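Local coordinates for protein indole-3-acetic acid-amido synthetase GH3.15 (Arabidopsis thaliana, PDB 6E1Q) that conjugates glutamine, and possibly cysteine, to the auxin precursor indole-3-butyric acid, and glutamine to the herbicide 2,4-DB, using ATP to activate the acyl acid, at residues A[42-47]-A[400-405]; A[72-77]-A[107-112]; A[150-153]-A[157-160]. All coordinates share one frame; numbering follows the deposited sequence.

Interaction 1 of 3, residues A[42-47]-A[400-405]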
ATOM      1  N   THR A  42     -11.538  27.993  13.838  1.00 43.49           N
ATOM      2  CA  THR A  42     -10.325  27.882  13.032  1.00 42.32           C
ATOM      3  C   THR A  42     -10.383  28.875  11.876  1.00 45.43           C
ATOM      4  O   THR A  42     -11.459  29.269  11.414  1.00 44.08           O
ATOM      5  CB  THR A  42     -10.131  26.470  12.464  1.00 39.68           C
ATOM      6  OG1 THR A  42     -11.208  26.146  11.569  1.00 40.28           O
ATOM      7  CG2 THR A  42     -10.034  25.437  13.573  1.00 38.35           C
ATOM      8  N   GLU A  43      -9.210  29.295  11.408  1.00 45.70           N
ATOM      9  CA  GLU A  43      -9.191  30.201  10.265  1.00 49.15           C
ATOM     10  C   GLU A  43      -9.863  29.559   9.062  1.00 37.82           C
ATOM     11  O   GLU A  43     -10.651  30.200   8.369  1.00 38.86           O
ATOM     12  CB  GLU A  43      -7.755  30.605   9.924  1.00 45.91           C
ATOM     13  CG  GLU A  43      -7.653  31.318   8.596  1.00 50.11           C
ATOM     14  CD  GLU A  43      -6.243  31.783   8.257  1.00 52.05           C
ATOM     15  OE1 GLU A  43      -5.437  32.072   9.176  1.00 50.96           O
ATOM     16  OE2 GLU A  43      -5.947  31.859   7.052  1.00 46.53           O
ATOM     17  N   TYR A  44      -9.601  28.272   8.835  1.00 38.56           N
ATOM     18  CA  TYR A  44     -10.145  27.604   7.654  1.00 44.07           C
ATOM     19  C   TYR A  44     -11.670  27.545   7.691  1.00 43.70           C
ATOM     20  O   TYR A  44     -12.344  27.947   6.735  1.00 43.57           O
ATOM     21  CB  TYR A  44      -9.561  26.191   7.523  1.00 32.17           C
ATOM     22  CG  TYR A  44      -9.916  25.572   6.188  1.00 44.11           C
ATOM     23  CD1 TYR A  44      -9.116  25.796   5.078  1.00 39.83           C
ATOM     24  CD2 TYR A  44     -11.079  24.813   6.022  1.00 35.36           C
ATOM     25  CE1 TYR A  44      -9.435  25.273   3.850  1.00 45.14           C
ATOM     26  CE2 TYR A  44     -11.404  24.280   4.787  1.00 41.03           C
ATOM     27  CZ  TYR A  44     -10.569  24.512   3.706  1.00 45.84           C
ATOM     28  OH  TYR A  44     -10.851  24.011   2.462  1.00 46.85           O
ATOM     29  N   LEU A  45     -12.237  27.034   8.782  1.00 48.23           N
ATOM     30  CA  LEU A  45     -13.677  26.781   8.796  1.00 53.45           C
ATOM     31  C   LEU A  45     -14.469  28.075   8.916  1.00 58.41           C
ATOM     32  O   LEU A  45     -15.508  28.236   8.263  1.00 63.69           O
ATOM     33  CB  LEU A  45     -14.031  25.820   9.930  1.00 57.73           C
ATOM     34  CG  LEU A  45     -15.190  24.866   9.667  1.00 58.64           C
ATOM     35  CD1 LEU A  45     -15.003  24.186   8.315  1.00 52.19           C
ATOM     36  CD2 LEU A  45     -15.281  23.849  10.798  1.00 58.92           C
ATOM     37  N   ARG A  46     -13.990  29.012   9.739  1.00 61.50           N
ATOM     38  CA  ARG A  46     -14.726  30.251   9.961  1.00 71.73           C
ATOM     39  C   ARG A  46     -14.870  31.042   8.665  1.00 68.66           C
ATOM     40  O   ARG A  46     -15.889  31.711   8.449  1.00 69.31           O
ATOM     41  CB  ARG A  46     -14.031  31.088  11.043  1.00 81.29           C
ATOM     42  CG  ARG A  46     -14.484  32.548  11.129  1.00 93.52           C
ATOM     43  CD  ARG A  46     -13.333  33.520  10.870  1.00103.08           C
ATOM     44  NE  ARG A  46     -12.249  33.351  11.836  1.00109.57           N
ATOM     45  CZ  ARG A  46     -10.964  33.581  11.576  1.00109.54           C
ATOM     46  NH1 ARG A  46     -10.587  33.981  10.369  1.00109.47           N
ATOM     47  NH2 ARG A  46     -10.052  33.395  12.520  1.00106.95           N
ATOM     48  N   GLY A  47     -13.873  30.956   7.783  1.00 58.54           N
ATOM     49  CA  GLY A  47     -13.944  31.656   6.516  1.00 53.72           C
ATOM     50  C   GLY A  47     -15.087  31.209   5.631  1.00 58.87           C
ATOM     51  O   GLY A  47     -15.543  31.980   4.777  1.00 56.88           O
ATOM     52  N   GLY A 400      -8.010  18.580  10.729  1.00 35.80           N
ATOM     53  CA  GLY A 400      -7.959  19.789   9.927  1.00 32.82           C
ATOM     54  C   GLY A 400      -8.186  19.641   8.437  1.00 38.00           C
ATOM     55  O   GLY A 400      -7.830  20.555   7.687  1.00 38.89           O
ATOM     56  N   LEU A 401      -8.778  18.543   7.973  1.00 33.00           N
ATOM     57  CA  LEU A 401      -9.212  18.425   6.583  1.00 32.61           C
ATOM     58  C   LEU A 401     -10.737  18.447   6.507  1.00 38.86           C
ATOM     59  O   LEU A 401     -11.424  17.815   7.321  1.00 38.71           O
ATOM     60  CB  LEU A 401      -8.674  17.145   5.949  1.00 36.81           C
ATOM     61  CG  LEU A 401      -7.144  17.044   5.991  1.00 38.61           C
ATOM     62  CD1 LEU A 401      -6.697  15.725   5.406  1.00 41.16           C
ATOM     63  CD2 LEU A 401      -6.506  18.213   5.242  1.00 31.63           C
ATOM     64  N   TYR A 402     -11.263  19.169   5.515  1.00 30.42           N
ATOM     65  CA  TYR A 402     -12.695  19.378   5.362  1.00 33.78           C
ATOM     66  C   TYR A 402     -13.055  19.121   3.908  1.00 36.68           C
ATOM     67  O   TYR A 402     -12.541  19.804   3.017  1.00 35.85           O
ATOM     68  CB  TYR A 402     -13.074  20.797   5.792  1.00 35.74           C
ATOM     69  CG  TYR A 402     -12.606  21.093   7.193  1.00 37.18           C
ATOM     70  CD1 TYR A 402     -13.381  20.728   8.289  1.00 34.88           C
ATOM     71  CD2 TYR A 402     -11.376  21.704   7.425  1.00 34.37           C
ATOM     72  CE1 TYR A 402     -12.958  20.986   9.576  1.00 34.27           C
ATOM     73  CE2 TYR A 402     -10.939  21.974   8.716  1.00 34.48           C
ATOM     74  CZ  TYR A 402     -11.740  21.605   9.785  1.00 38.90           C
ATOM     75  OH  TYR A 402     -11.341  21.840  11.074  1.00 36.15           O
ATOM     76  N   ARG A 403     -13.901  18.118   3.675  1.00 30.79           N
ATOM     77  CA  ARG A 403     -14.365  17.743   2.334  1.00 36.73           C
ATOM     78  C   ARG A 403     -13.195  17.608   1.369  1.00 36.97           C
ATOM     79  O   ARG A 403     -13.119  18.264   0.327  1.00 33.50           O
ATOM     80  CB  ARG A 403     -15.392  18.737   1.794  1.00 35.93           C
ATOM     81  CG  ARG A 403     -16.445  19.110   2.813  1.00 40.92           C
ATOM     82  CD  ARG A 403     -17.595  19.845   2.172  1.00 40.38           C
ATOM     83  NE  ARG A 403     -18.508  18.933   1.493  1.00 45.82           N
ATOM     84  CZ  ARG A 403     -19.420  19.318   0.606  1.00 51.81           C
ATOM     85  NH1 ARG A 403     -19.533  20.602   0.281  1.00 51.64           N
ATOM     86  NH2 ARG A 403     -20.214  18.420   0.046  1.00 58.41           N
ATOM     87  N   TYR A 404     -12.283  16.722   1.741  1.00 37.32           N
ATOM     88  CA  TYR A 404     -10.988  16.617   1.102  1.00 32.52           C
ATOM     89  C   TYR A 404     -10.974  15.372   0.227  1.00 35.08           C
ATOM     90  O   TYR A 404     -11.357  14.283   0.670  1.00 30.68           O
ATOM     91  CB  TYR A 404      -9.891  16.576   2.172  1.00 32.62           C
ATOM     92  CG  TYR A 404      -8.505  16.197   1.704  1.00 35.91           C
ATOM     93  CD1 TYR A 404      -8.142  14.853   1.548  1.00 31.34           C
ATOM     94  CD2 TYR A 404      -7.533  17.174   1.470  1.00 36.45           C
ATOM     95  CE1 TYR A 404      -6.854  14.493   1.150  1.00 28.66           C
ATOM     96  CE2 TYR A 404      -6.242  16.821   1.060  1.00 33.90           C
ATOM     97  CZ  TYR A 404      -5.909  15.483   0.908  1.00 34.74           C
ATOM     98  OH  TYR A 404      -4.635  15.112   0.518  1.00 34.59           O
ATOM     99  N   ARG A 405     -10.541  15.539  -1.007  1.00 32.75           N
ATOM    100  CA  ARG A 405     -10.559  14.458  -1.973  1.00 34.57           C
ATOM    101  C   ARG A 405      -9.344  13.569  -1.768  1.00 38.46           C
ATOM    102  O   ARG A 405      -8.202  14.035  -1.810  1.00 37.39           O
ATOM    103  CB  ARG A 405     -10.601  15.023  -3.389  1.00 35.40           C
ATOM    104  CG  ARG A 405     -11.984  15.541  -3.757  1.00 39.02           C
ATOM    105  CD  ARG A 405     -11.930  16.329  -5.054  1.00 39.84           C
ATOM    106  NE  ARG A 405     -11.636  15.451  -6.177  1.00 37.65           N
ATOM    107  CZ  ARG A 405     -11.351  15.882  -7.399  1.00 51.42           C
ATOM    108  NH1 ARG A 405     -11.331  17.186  -7.649  1.00 54.12           N
ATOM    109  NH2 ARG A 405     -11.093  15.010  -8.365  1.00 55.74           N
TER
HETATM  110  O   HOH W   1     -12.918  22.457   2.282  1.00 36.03           O
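Tyr44 and Leu45, in the first turn of helix 43-49, pack against Tyr402 in the loop that leads into strand 404-416, and the Leu45 and Tyr402 CA atoms are 8.2 Å apart. No hydrogen bond runs directly between the two backbones. The contact is made by three side chains.

Tyr402 reaches across from the loop and turns one side of its ring to both helix residues. The rings of Tyr44 and Tyr402 are nearly parallel, with planes 12° apart, but they slide past each other in opposite directions. Their centroids are 5.5 Å apart, so they barely overlap. The closest atoms are Tyr44 CD2 and Tyr402 CD2, 3.4 Å apart. CG of Tyr44 is anti to the backbone N (chi1 -170°), which carries the ring out from the helix toward the loop. Leu45 crosses Tyr402 at about a right angle. Its CD1 methyl makes a CH-pi contact over one face of that ring, 4.0 Å from the centroid. CD2 of Leu45 touches the same ring at CE1.

The hydroxyl ends are held separately. Water 1 lies in the plane of the Tyr44 ring, accepts from Tyr44 OH at 2.6 Å and donates to Tyr402 O at 2.8 Å. Tyr402 OH is hydrogen-bonded to Ile86 O. Thr42 is the N-cap of the helix, and its OG1 accepts from Leu45 N at 3.1 Å; the same hydroxyl pairs with Asn39 O.

All four touching residues are buried. The contact joins a segment of the GH3 N-terminal family region to one of the central family region through apolar ring and methyl surfaces. The polar atoms beside these surfaces are satisfied by the water, by backbone carbonyls and by the helix cap.

Interaction 2 of 3, residues A[72-77]-A[107-112]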
ATOM      1  N   SER A  72      -1.204  25.412   1.279  1.00 31.65           N
ATOM      2  CA  SER A  72      -0.668  26.625   1.891  1.00 31.94           C
ATOM      3  C   SER A  72      -0.896  26.649   3.401  1.00 34.43           C
ATOM      4  O   SER A  72      -0.027  27.108   4.153  1.00 31.15           O
ATOM      5  CB  SER A  72      -1.285  27.858   1.237  1.00 36.90           C
ATOM      6  OG  SER A  72      -2.672  27.927   1.525  1.00 42.61           O
ATOM      7  N   TYR A  73      -2.067  26.184   3.865  1.00 28.86           N
ATOM      8  CA  TYR A  73      -2.306  26.078   5.303  1.00 31.67           C
ATOM      9  C   TYR A  73      -1.268  25.173   5.963  1.00 31.36           C
ATOM     10  O   TYR A  73      -0.721  25.498   7.023  1.00 33.58           O
ATOM     11  CB  TYR A  73      -3.736  25.567   5.573  1.00 27.23           C
ATOM     12  CG  TYR A  73      -4.780  26.516   5.052  1.00 31.67           C
ATOM     13  CD1 TYR A  73      -5.230  27.579   5.827  1.00 36.31           C
ATOM     14  CD2 TYR A  73      -5.268  26.394   3.753  1.00 35.06           C
ATOM     15  CE1 TYR A  73      -6.175  28.489   5.331  1.00 36.89           C
ATOM     16  CE2 TYR A  73      -6.214  27.288   3.249  1.00 31.09           C
ATOM     17  CZ  TYR A  73      -6.668  28.329   4.046  1.00 37.91           C
ATOM     18  OH  TYR A  73      -7.602  29.219   3.546  1.00 45.50           O
ATOM     19  N   ILE A  74      -0.989  24.025   5.350  1.00 34.41           N
ATOM     20  CA  ILE A  74      -0.016  23.100   5.928  1.00 33.15           C
ATOM     21  C   ILE A  74       1.374  23.728   5.952  1.00 31.99           C
ATOM     22  O   ILE A  74       2.109  23.607   6.942  1.00 31.80           O
ATOM     23  CB  ILE A  74      -0.033  21.769   5.152  1.00 28.26           C
ATOM     24  CG1 ILE A  74      -1.440  21.168   5.213  1.00 33.86           C
ATOM     25  CG2 ILE A  74       0.979  20.768   5.755  1.00 27.81           C
ATOM     26  CD1 ILE A  74      -1.630  19.967   4.302  1.00 41.01           C
ATOM     27  N   ASP A  75       1.753  24.418   4.868  1.00 32.24           N
ATOM     28  CA  ASP A  75       3.056  25.076   4.834  1.00 37.62           C
ATOM     29  C   ASP A  75       3.143  26.165   5.900  1.00 38.05           C
ATOM     30  O   ASP A  75       4.183  26.328   6.550  1.00 31.66           O
ATOM     31  CB  ASP A  75       3.326  25.662   3.438  1.00 36.79           C
ATOM     32  CG  ASP A  75       3.665  24.591   2.386  1.00 42.33           C
ATOM     33  OD1 ASP A  75       4.159  23.493   2.741  1.00 43.57           O
ATOM     34  OD2 ASP A  75       3.444  24.858   1.185  1.00 47.74           O
ATOM     35  N   ARG A  76       2.061  26.924   6.104  1.00 29.75           N
ATOM     36  CA  ARG A  76       2.118  27.974   7.119  1.00 29.50           C
ATOM     37  C   ARG A  76       2.250  27.385   8.515  1.00 31.50           C
ATOM     38  O   ARG A  76       2.981  27.935   9.352  1.00 29.33           O
ATOM     39  CB  ARG A  76       0.906  28.918   7.029  1.00 34.67           C
ATOM     40  CG  ARG A  76       0.786  29.600   5.652  1.00 35.40           C
ATOM     41  CD  ARG A  76      -0.493  30.414   5.425  1.00 36.68           C
ATOM     42  NE  ARG A  76      -0.965  31.153   6.588  1.00 34.49           N
ATOM     43  CZ  ARG A  76      -2.241  31.413   6.840  1.00 36.09           C
ATOM     44  NH1 ARG A  76      -3.194  30.946   6.036  1.00 39.52           N
ATOM     45  NH2 ARG A  76      -2.569  32.113   7.913  1.00 35.03           N
ATOM     46  N   ILE A  77       1.569  26.267   8.790  1.00 26.78           N
ATOM     47  CA  ILE A  77       1.755  25.649  10.100  1.00 31.61           C
ATOM     48  C   ILE A  77       3.180  25.135  10.234  1.00 32.66           C
ATOM     49  O   ILE A  77       3.830  25.300  11.281  1.00 32.63           O
ATOM     50  CB  ILE A  77       0.723  24.525  10.317  1.00 30.62           C
ATOM     51  CG1 ILE A  77      -0.676  25.105  10.536  1.00 31.14           C
ATOM     52  CG2 ILE A  77       1.150  23.626  11.478  1.00 31.60           C
ATOM     53  CD1 ILE A  77      -1.823  24.143  10.146  1.00 31.06           C
ATOM     54  N   LEU A 107       2.408  16.288   2.852  1.00 32.04           N
ATOM     55  CA  LEU A 107       2.576  16.395   4.295  1.00 28.20           C
ATOM     56  C   LEU A 107       1.195  16.596   4.907  1.00 27.56           C
ATOM     57  O   LEU A 107       0.510  17.574   4.594  1.00 33.83           O
ATOM     58  CB  LEU A 107       3.524  17.545   4.658  1.00 30.33           C
ATOM     59  CG  LEU A 107       4.959  17.469   4.117  1.00 34.65           C
ATOM     60  CD1 LEU A 107       5.799  18.592   4.698  1.00 35.53           C
ATOM     61  CD2 LEU A 107       5.609  16.106   4.423  1.00 33.46           C
ATOM     62  N   ILE A 108       0.773  15.661   5.744  1.00 26.28           N
ATOM     63  CA  ILE A 108      -0.594  15.632   6.247  1.00 31.72           C
ATOM     64  C   ILE A 108      -0.587  15.829   7.764  1.00 31.16           C
ATOM     65  O   ILE A 108       0.035  15.045   8.490  1.00 29.22           O
ATOM     66  CB  ILE A 108      -1.299  14.321   5.868  1.00 31.81           C
ATOM     67  CG1 ILE A 108      -1.412  14.194   4.338  1.00 30.54           C
ATOM     68  CG2 ILE A 108      -2.679  14.260   6.502  1.00 33.43           C
ATOM     69  CD1 ILE A 108      -2.252  15.280   3.695  1.00 30.92           C
ATOM     70  N   PRO A 109      -1.271  16.845   8.287  1.00 31.72           N
ATOM     71  CA  PRO A 109      -1.340  17.024   9.746  1.00 36.85           C
ATOM     72  C   PRO A 109      -2.012  15.845  10.432  1.00 32.92           C
ATOM     73  O   PRO A 109      -2.943  15.244   9.892  1.00 33.66           O
ATOM     74  CB  PRO A 109      -2.171  18.302   9.913  1.00 31.15           C
ATOM     75  CG  PRO A 109      -2.050  19.013   8.592  1.00 40.37           C
ATOM     76  CD  PRO A 109      -1.943  17.928   7.553  1.00 36.13           C
ATOM     77  N   LEU A 110      -1.522  15.523  11.638  1.00 31.92           N
ATOM     78  CA  LEU A 110      -2.124  14.523  12.512  1.00 33.73           C
ATOM     79  C   LEU A 110      -2.154  15.072  13.931  1.00 39.38           C
ATOM     80  O   LEU A 110      -1.123  15.504  14.452  1.00 31.04           O
ATOM     81  CB  LEU A 110      -1.342  13.204  12.469  1.00 34.39           C
ATOM     82  CG  LEU A 110      -1.873  12.052  13.329  1.00 42.90           C
ATOM     83  CD1 LEU A 110      -3.245  11.606  12.846  1.00 38.56           C
ATOM     84  CD2 LEU A 110      -0.898  10.869  13.347  1.00 40.98           C
ATOM     85  N   THR A 111      -3.332  15.078  14.548  1.00 39.04           N
ATOM     86  CA  THR A 111      -3.439  15.393  15.966  1.00 38.68           C
ATOM     87  C   THR A 111      -3.286  14.121  16.813  1.00 38.77           C
ATOM     88  O   THR A 111      -3.487  12.992  16.344  1.00 33.75           O
ATOM     89  CB  THR A 111      -4.776  16.073  16.283  1.00 39.77           C
ATOM     90  OG1 THR A 111      -5.852  15.167  16.015  1.00 36.47           O
ATOM     91  CG2 THR A 111      -4.965  17.311  15.427  1.00 34.46           C
ATOM     92  N   THR A 112      -2.914  14.329  18.079  1.00 35.21           N
ATOM     93  CA  THR A 112      -2.702  13.218  19.007  1.00 44.05           C
ATOM     94  C   THR A 112      -3.992  12.430  19.237  1.00 41.03           C
ATOM     95  O   THR A 112      -3.976  11.191  19.290  1.00 42.99           O
ATOM     96  CB  THR A 112      -2.142  13.760  20.330  1.00 50.27           C
ATOM     97  OG1 THR A 112      -0.765  14.116  20.157  1.00 52.20           O
ATOM     98  CG2 THR A 112      -2.250  12.724  21.448  1.00 47.24           C
TER
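Ile74 lays its CG1-CD1 arm against the Pro109 ring, crossing it at about a right angle. CD1 is 3.9 Å from Pro109 CD, and CG1 lies close to both CD and CG of the ring. The other branch, CG2, packs on Leu107, 4.3 Å from its CB. CG1 is anti to the carbonyl carbon (chi1 -59°) and chi2 is extended at 171°, which carries CD1 out from the helix to the strand. There it meets the backbone as well as side chains: CD1 is 3.2 Å from Leu107 O, a close methyl-to-carbonyl approach. No hydrogen bond crosses the contact. With an alanine in place of Ile74, both the CG2 methyl and the CG1-CD1 arm would go, which is likely to open a gap over Leu107 and Pro109.

Neighbouring residues extend the packing. Ile74 also touches Tyr67 of its own helix, whose OH is hydrogen-bonded to Leu107 N. Pro109 touches Ile91 of the adjacent strand 91-97. Helix 67-78 thus packs on the edge strand 105-111 of a small mixed sheet in the N-terminal region, close to the nucleotide site, with the Pro109 side chain about 7 Å from that of the ATP-binding Glu330.

Interaction 3 of 3, residues A[150-153]-A[157-160]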
ATOM      1  N   GLU A 150      14.186  10.685   8.496  1.00 41.22           N
ATOM      2  CA  GLU A 150      13.062  11.506   8.913  1.00 54.42           C
ATOM      3  C   GLU A 150      13.546  12.952   8.899  1.00 53.94           C
ATOM      4  O   GLU A 150      14.725  13.224   8.667  1.00 46.56           O
ATOM      5  CB  GLU A 150      12.544  11.087  10.295  1.00 56.06           C
ATOM      6  CG  GLU A 150      13.652  10.895  11.320  1.00 75.81           C
ATOM      7  CD  GLU A 150      13.140  10.794  12.753  1.00 86.80           C
ATOM      8  OE1 GLU A 150      11.967  10.401  12.945  1.00 86.98           O
ATOM      9  OE2 GLU A 150      13.918  11.104  13.686  1.00 86.96           O
ATOM     10  N   SER A 151      12.632  13.887   9.142  1.00 38.49           N
ATOM     11  CA  SER A 151      13.008  15.295   9.120  1.00 40.88           C
ATOM     12  C   SER A 151      12.113  16.058  10.087  1.00 41.04           C
ATOM     13  O   SER A 151      11.260  15.476  10.768  1.00 31.49           O
ATOM     14  CB  SER A 151      12.929  15.847   7.690  1.00 35.37           C
ATOM     15  OG  SER A 151      11.666  15.564   7.094  1.00 39.81           O
ATOM     16  N   LYS A 152      12.323  17.370  10.163  1.00 35.43           N
ATOM     17  CA  LYS A 152      11.399  18.230  10.892  1.00 46.59           C
ATOM     18  C   LYS A 152      11.224  19.550  10.151  1.00 37.88           C
ATOM     19  O   LYS A 152      12.098  19.978   9.394  1.00 38.12           O
ATOM     20  CB  LYS A 152      11.827  18.489  12.358  1.00 48.68           C
ATOM     21  CG  LYS A 152      13.279  18.751  12.631  1.00 56.10           C
ATOM     22  CD  LYS A 152      13.515  18.709  14.142  1.00 58.81           C
ATOM     23  CE  LYS A 152      14.506  19.773  14.607  1.00 72.23           C
ATOM     24  NZ  LYS A 152      15.939  19.406  14.390  1.00 77.81           N
ATOM     25  N   THR A 153      10.072  20.179  10.369  1.00 35.62           N
ATOM     26  CA  THR A 153       9.764  21.463   9.751  1.00 38.36           C
ATOM     27  C   THR A 153      10.629  22.574  10.346  1.00 38.60           C
ATOM     28  O   THR A 153      11.388  22.380  11.304  1.00 44.03           O
ATOM     29  CB  THR A 153       8.285  21.799   9.933  1.00 39.89           C
ATOM     30  OG1 THR A 153       8.049  22.216  11.293  1.00 40.50           O
ATOM     31  CG2 THR A 153       7.418  20.614   9.587  1.00 38.28           C
ATOM     32  N   LEU A 157       8.275  20.810  14.045  1.00 39.35           N
ATOM     33  CA  LEU A 157       7.346  19.690  13.996  1.00 36.77           C
ATOM     34  C   LEU A 157       8.022  18.480  13.368  1.00 41.45           C
ATOM     35  O   LEU A 157       8.648  18.601  12.314  1.00 34.04           O
ATOM     36  CB  LEU A 157       6.115  20.066  13.168  1.00 35.89           C
ATOM     37  CG  LEU A 157       4.762  20.197  13.856  1.00 52.01           C
ATOM     38  CD1 LEU A 157       3.666  20.505  12.817  1.00 52.19           C
ATOM     39  CD2 LEU A 157       4.444  18.956  14.653  1.00 50.76           C
ATOM     40  N   MET A 158       7.862  17.306  13.982  1.00 36.68           N
ATOM     41  CA  MET A 158       8.435  16.100  13.405  1.00 34.38           C
ATOM     42  C   MET A 158       7.639  15.677  12.177  1.00 35.48           C
ATOM     43  O   MET A 158       6.430  15.890  12.076  1.00 34.54           O
ATOM     44  CB  MET A 158       8.467  14.946  14.414  1.00 36.74           C
ATOM     45  CG  MET A 158       9.581  15.020  15.467  1.00 47.36           C
ATOM     46  SD  MET A 158      11.270  15.311  14.846  1.00 67.31           S
ATOM     47  CE  MET A 158      11.621  13.740  14.040  1.00 71.50           C
ATOM     48  N   VAL A 159       8.342  15.069  11.236  1.00 34.83           N
ATOM     49  CA  VAL A 159       7.772  14.587   9.990  1.00 34.42           C
ATOM     50  C   VAL A 159       8.029  13.085   9.914  1.00 30.98           C
ATOM     51  O   VAL A 159       9.183  12.659   9.880  1.00 35.41           O
ATOM     52  CB  VAL A 159       8.395  15.312   8.792  1.00 35.68           C
ATOM     53  CG1 VAL A 159       7.789  14.822   7.574  1.00 32.83           C
ATOM     54  CG2 VAL A 159       8.167  16.808   8.901  1.00 38.63           C
ATOM     55  N   ARG A 160       6.971  12.286   9.872  1.00 30.64           N
ATOM     56  CA  ARG A 160       7.126  10.835   9.968  1.00 37.11           C
ATOM     57  C   ARG A 160       6.090  10.150   9.103  1.00 32.77           C
ATOM     58  O   ARG A 160       5.127  10.773   8.650  1.00 34.39           O
ATOM     59  CB  ARG A 160       6.955  10.322  11.404  1.00 41.41           C
ATOM     60  CG  ARG A 160       8.021  10.757  12.369  1.00 54.01           C
ATOM     61  CD  ARG A 160       7.737  10.189  13.738  1.00 59.34           C
ATOM     62  NE  ARG A 160       8.839  10.476  14.639  1.00 66.95           N
ATOM     63  CZ  ARG A 160       8.706  11.183  15.752  1.00 72.68           C
ATOM     64  NH1 ARG A 160       7.514  11.658  16.091  1.00 67.00           N
ATOM     65  NH2 ARG A 160       9.761  11.412  16.521  1.00 83.62           N
TER
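Met158 folds back toward Glu150, with bends at chi2 (-50°) and chi3. This brings CE over the flat face of the Glu150 carboxylate, 3.5 Å from OE2 and about equally near OE1. Met158 CG also lies over one face of the Arg160 guanidinium. Glu150 and Arg160 lie side by side and point the same way. OE1 of Glu150 comes to the edge of the guanidinium near its plane, 3.6 Å from Arg160 NE, in a long salt bridge. The two flat groups are turned 41° apart.

Thr153 places OG1 between its backbone N and carbonyl carbon (chi1 75°). OG1 accepts there from Leu157 N at 3.1 Å, and it is also hydrogen-bonded to Ala78 O. Ser151 sets OG beside Val159 CB, 3.7 Å away, on the same face of the sheet; Val159 CG2 meets Thr153 CG2.

Two backbone bonds set the register of this antiparallel hairpin: Val159 N to Ser151 O at 3.0 Å and Thr153 N to Leu157 O at 2.9 Å. Lys152 and Met158 form the non-hydrogen-bonded pair.

The hairpin is probably held mainly by backbone bonds and the threonine hydroxyl. Glu150 is exposed, and Lys168 lies close to the Arg160 guanidinium; the long Glu150-Arg160 separation suggests only a modest electrostatic contribution.

Overall arrangement
From the N terminus, helix 43-49 supplies the first half of interaction 1, which closes only at residues 400-405. That long loop contains both other contacts. Within it, helix 67-78 meets strand 105-111 in interaction 2, and the short hairpin of interaction 3 follows in series. None of the three cross. Interactions 1 and 2 touch through the Glu43-Arg76 salt bridge and the Tyr44-Tyr73 ring pair. Interactions 2 and 3 reach the same small sheet and meet where Leu107 packs on Val159 and Ile77 on Leu157. Interactions 1 and 3 do not touch. Interactions 2 and 3 both lie in the N-terminal family region, and interaction 1 ties that region to the central one.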